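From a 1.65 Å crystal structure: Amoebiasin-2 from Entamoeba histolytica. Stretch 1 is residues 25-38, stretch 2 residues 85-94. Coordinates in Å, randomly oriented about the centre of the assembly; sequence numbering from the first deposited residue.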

# COMPACT_ATOMS: atom_id res chain seq x y z
N LEU A 25 -4.89 7.19 -9.78
CA LEU A 25 -4.20 7.09 -8.50
C LEU A 25 -4.37 5.69 -7.94
O LEU A 25 -5.42 5.08 -8.13
CB LEU A 25 -4.76 8.08 -7.49
CG LEU A 25 -4.38 9.56 -7.55
CD1 LEU A 25 -5.12 10.31 -6.46
CD2 LEU A 25 -2.87 9.72 -7.39
N ILE A 26 -3.35 5.20 -7.24
CA ILE A 26 -3.44 3.95 -6.50
C ILE A 26 -3.48 4.27 -5.02
O ILE A 26 -2.68 5.07 -4.54
CB ILE A 26 -2.24 3.05 -6.78
CG1 ILE A 26 -2.26 2.60 -8.23
CG2 ILE A 26 -2.24 1.82 -5.84
CD1 ILE A 26 -0.96 2.00 -8.69
N LYS A 27 -4.44 3.68 -4.32
CA LYS A 27 -4.52 3.83 -2.86
C LYS A 27 -4.45 2.45 -2.23
O LYS A 27 -5.38 1.67 -2.35
CB LYS A 27 -5.81 4.53 -2.41
CG LYS A 27 -5.89 6.04 -2.68
CD LYS A 27 -7.05 6.66 -1.88
CE LYS A 27 -7.25 8.13 -2.23
NZ LYS A 27 -8.44 8.73 -1.55
N ILE A 28 -3.32 2.17 -1.58
CA ILE A 28 -3.12 0.91 -0.88
C ILE A 28 -3.57 1.14 0.55
O ILE A 28 -3.03 2.01 1.24
CB ILE A 28 -1.64 0.53 -0.92
CG1 ILE A 28 -1.21 0.34 -2.39
CG2 ILE A 28 -1.39 -0.75 -0.10
CD1 ILE A 28 0.29 0.32 -2.59
N GLN A 29 -4.56 0.37 0.99
CA GLN A 29 -5.17 0.55 2.30
C GLN A 29 -5.06 -0.76 3.06
O GLN A 29 -5.67 -1.76 2.67
CB GLN A 29 -6.63 0.96 2.15
CG GLN A 29 -6.79 2.36 1.54
CD GLN A 29 -8.23 2.84 1.53
OE1 GLN A 29 -9.17 2.06 1.68
NE2 GLN A 29 -8.41 4.15 1.34
N LEU A 30 -4.24 -0.75 4.11
CA LEU A 30 -3.88 -1.97 4.83
C LEU A 30 -4.12 -1.77 6.31
O LEU A 30 -4.03 -0.66 6.81
CB LEU A 30 -2.40 -2.29 4.61
CG LEU A 30 -1.96 -2.36 3.14
CD1 LEU A 30 -0.45 -2.54 3.06
CD2 LEU A 30 -2.69 -3.50 2.42
N ARG A 31 -4.41 -2.85 7.02
CA ARG A 31 -4.48 -2.75 8.47
C ARG A 31 -3.10 -2.96 9.08
O ARG A 31 -2.25 -3.68 8.54
CB ARG A 31 -5.49 -3.73 9.08
CG ARG A 31 -6.96 -3.51 8.66
CD ARG A 31 -7.36 -2.04 8.59
NE ARG A 31 -8.81 -1.86 8.39
CZ ARG A 31 -9.39 -1.56 7.23
NH1 ARG A 31 -8.68 -1.39 6.12
NH2 ARG A 31 -10.71 -1.42 7.19
N THR A 32 -2.88 -2.34 10.22
CA THR A 32 -1.58 -2.37 10.86
C THR A 32 -1.74 -2.19 12.36
O THR A 32 -2.77 -1.69 12.82
CB THR A 32 -0.64 -1.29 10.24
OG1 THR A 32 0.66 -1.38 10.83
CG2 THR A 32 -1.20 0.11 10.47
N ASN A 33 -0.76 -2.65 13.13
CA ASN A 33 -0.81 -2.53 14.60
C ASN A 33 0.48 -1.97 15.12
O ASN A 33 1.38 -2.71 15.51
CB ASN A 33 -1.05 -3.90 15.22
CG ASN A 33 -1.11 -3.86 16.73
OD1 ASN A 33 -1.16 -2.78 17.32
ND2 ASN A 33 -1.11 -5.03 17.36
N PRO A 34 0.58 -0.63 15.14
CA PRO A 34 1.83 0.06 15.47
C PRO A 34 2.32 -0.25 16.88
O PRO A 34 3.51 -0.13 17.15
CB PRO A 34 1.46 1.54 15.38
CG PRO A 34 0.22 1.61 14.61
CD PRO A 34 -0.50 0.30 14.79
N SER A 35 1.40 -0.63 17.77
CA SER A 35 1.76 -0.90 19.16
C SER A 35 2.71 -2.09 19.31
O SER A 35 3.29 -2.31 20.38
CB SER A 35 0.50 -1.11 20.01
OG SER A 35 -0.09 -2.38 19.79
N THR A 36 2.87 -2.84 18.22
CA THR A 36 3.70 -4.04 18.20
C THR A 36 5.08 -3.80 17.60
O THR A 36 5.94 -4.68 17.61
CB THR A 36 3.03 -5.15 17.38
OG1 THR A 36 2.91 -4.74 16.01
CG2 THR A 36 1.66 -5.44 17.92
N GLY A 37 5.28 -2.61 17.06
CA GLY A 37 6.55 -2.32 16.42
C GLY A 37 6.61 -2.71 14.96
O GLY A 37 7.59 -2.41 14.29
N TYR A 38 5.57 -3.39 14.46
CA TYR A 38 5.51 -3.73 13.04
C TYR A 38 5.03 -2.56 12.20
O TYR A 38 4.28 -1.71 12.68
CB TYR A 38 4.59 -4.93 12.77
CG TYR A 38 5.21 -6.25 13.14
CD1 TYR A 38 5.97 -6.96 12.22
CD2 TYR A 38 5.05 -6.79 14.41
CE1 TYR A 38 6.55 -8.17 12.56
CE2 TYR A 38 5.62 -7.99 14.76
CZ TYR A 38 6.37 -8.68 13.83
OH TYR A 38 6.94 -9.88 14.19
N THR A 85 6.10 -3.26 -10.56
CA THR A 85 5.74 -4.15 -9.48
C THR A 85 5.86 -3.36 -8.19
O THR A 85 6.84 -2.65 -7.99
CB THR A 85 6.71 -5.32 -9.39
OG1 THR A 85 6.73 -6.02 -10.64
CG2 THR A 85 6.28 -6.28 -8.28
N ILE A 86 4.86 -3.49 -7.32
CA ILE A 86 4.89 -2.87 -6.00
C ILE A 86 4.93 -4.02 -4.99
O ILE A 86 4.12 -4.95 -5.08
CB ILE A 86 3.62 -2.02 -5.76
CG1 ILE A 86 3.49 -0.90 -6.80
CG2 ILE A 86 3.61 -1.43 -4.32
CD1 ILE A 86 2.12 -0.22 -6.78
N LYS A 87 5.87 -3.97 -4.06
CA LYS A 87 5.96 -5.00 -3.03
C LYS A 87 5.85 -4.38 -1.65
O LYS A 87 6.46 -3.34 -1.38
CB LYS A 87 7.27 -5.77 -3.14
CG LYS A 87 7.40 -6.67 -4.36
CD LYS A 87 8.78 -7.31 -4.42
CE LYS A 87 8.94 -8.18 -5.66
NZ LYS A 87 10.31 -8.75 -5.77
N LEU A 88 5.08 -5.02 -0.77
CA LEU A 88 4.97 -4.55 0.62
C LEU A 88 5.37 -5.69 1.55
O LEU A 88 5.06 -6.85 1.29
CB LEU A 88 3.53 -4.17 0.96
CG LEU A 88 2.67 -3.03 0.40
CD1 LEU A 88 3.02 -1.66 0.99
CD2 LEU A 88 2.61 -3.01 -1.11
N GLY A 89 6.03 -5.35 2.65
CA GLY A 89 6.33 -6.33 3.68
C GLY A 89 5.93 -5.77 5.03
O GLY A 89 6.16 -4.60 5.30
N TYR A 90 5.32 -6.60 5.86
CA TYR A 90 4.97 -6.18 7.21
C TYR A 90 6.03 -6.73 8.13
O TYR A 90 6.11 -7.94 8.34
CB TYR A 90 3.61 -6.76 7.57
CG TYR A 90 2.97 -6.24 8.83
CD1 TYR A 90 2.51 -4.93 8.93
CD2 TYR A 90 2.76 -7.09 9.91
CE1 TYR A 90 1.89 -4.48 10.10
CE2 TYR A 90 2.13 -6.65 11.06
CZ TYR A 90 1.69 -5.35 11.14
OH TYR A 90 1.08 -4.94 12.30
N SER A 91 6.86 -5.85 8.68
CA SER A 91 8.00 -6.29 9.48
C SER A 91 8.39 -5.30 10.57
O SER A 91 7.85 -4.20 10.65
CB SER A 91 9.21 -6.49 8.57
OG SER A 91 9.73 -5.24 8.17
N ARG A 92 9.34 -5.71 11.42
CA ARG A 92 9.90 -4.84 12.44
C ARG A 92 11.24 -4.28 11.96
O ARG A 92 12.14 -5.03 11.63
CB ARG A 92 10.13 -5.59 13.75
CG ARG A 92 8.89 -5.84 14.56
CD ARG A 92 9.26 -6.30 15.95
NE ARG A 92 8.08 -6.43 16.80
CZ ARG A 92 7.72 -7.55 17.40
NH1 ARG A 92 8.45 -8.65 17.26
NH2 ARG A 92 6.62 -7.57 18.15
N PRO A 93 11.37 -2.95 11.97
CA PRO A 93 12.50 -2.21 11.40
C PRO A 93 13.86 -2.74 11.84
O PRO A 93 14.67 -3.11 10.99
CB PRO A 93 12.30 -0.79 11.94
CG PRO A 93 11.38 -0.93 13.10
CD PRO A 93 10.48 -2.07 12.74
N TRP A 94 14.11 -2.78 13.14
CA TRP A 94 15.43 -3.13 13.65
C TRP A 94 15.60 -4.63 13.92
O TRP A 94 16.65 -5.05 14.42
CB TRP A 94 15.75 -2.32 14.90
O HOH W 1 1.40 -6.60 14.32

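Strands 25-32 and 85-91 run nearly parallel, at 11°, but their axes come no closer than 10.2 Å. No backbone hydrogen bond joins them. Side chains fill the gap. I26, I28 and L30 point toward I86 and L88, and all five are buried. I28 CD1 lies 4.1 Å from I86 CG2 and 4.3 Å from L88 CD2; L30 CD1 lies 4.1 Å from L88 CG. Branched aliphatic chains suit this layer, since they leave no polar group to satisfy.

Toward the C-terminal end of the strands, polar contacts join the packing. Y90 has chi1 in t (-170°), and the end of its side chain comes nearer to stretch 1. Its OH accepts a hydrogen bond from N33 N (3.1 Å between N33 N and Y90 OH). A water lies 2.6 Å from Y90 OH and donates to T36 OG1 at 2.9 Å. It bridges two groups that are themselves 4.1 Å apart, Y90 OH and T36 OG1.

Several groups of the turn are satisfied within it. N33 O accepts from T36 N (3.1 Å) and from T36 OG1 (2.6 Å). S35 OG donates to N33 OD1 (2.7 Å). G37 N donates to P34 O (3.0 Å). Y38 N makes a weak bond to T36 OG1 (3.4 Å).

T36 O is taken by R92, which donates from NE (2.9 Å to T36 O) and from NH2 (3.0 Å to T36 O). One guanidinium edge thus serves a single carbonyl. Its face lies against Y38, and R92 CG sits over the Y38 ring, 3.7 Å from the centroid. Y38 CB in turn covers the face of Y90, 3.7 Å from that ring's centroid. The two rings are near parallel but slid apart and barely overlap. Y38 CA also contacts S91 O at 3.4 Å. Glycine suits position 37: a CB there would jam against the preceding carbonyl, T36 O.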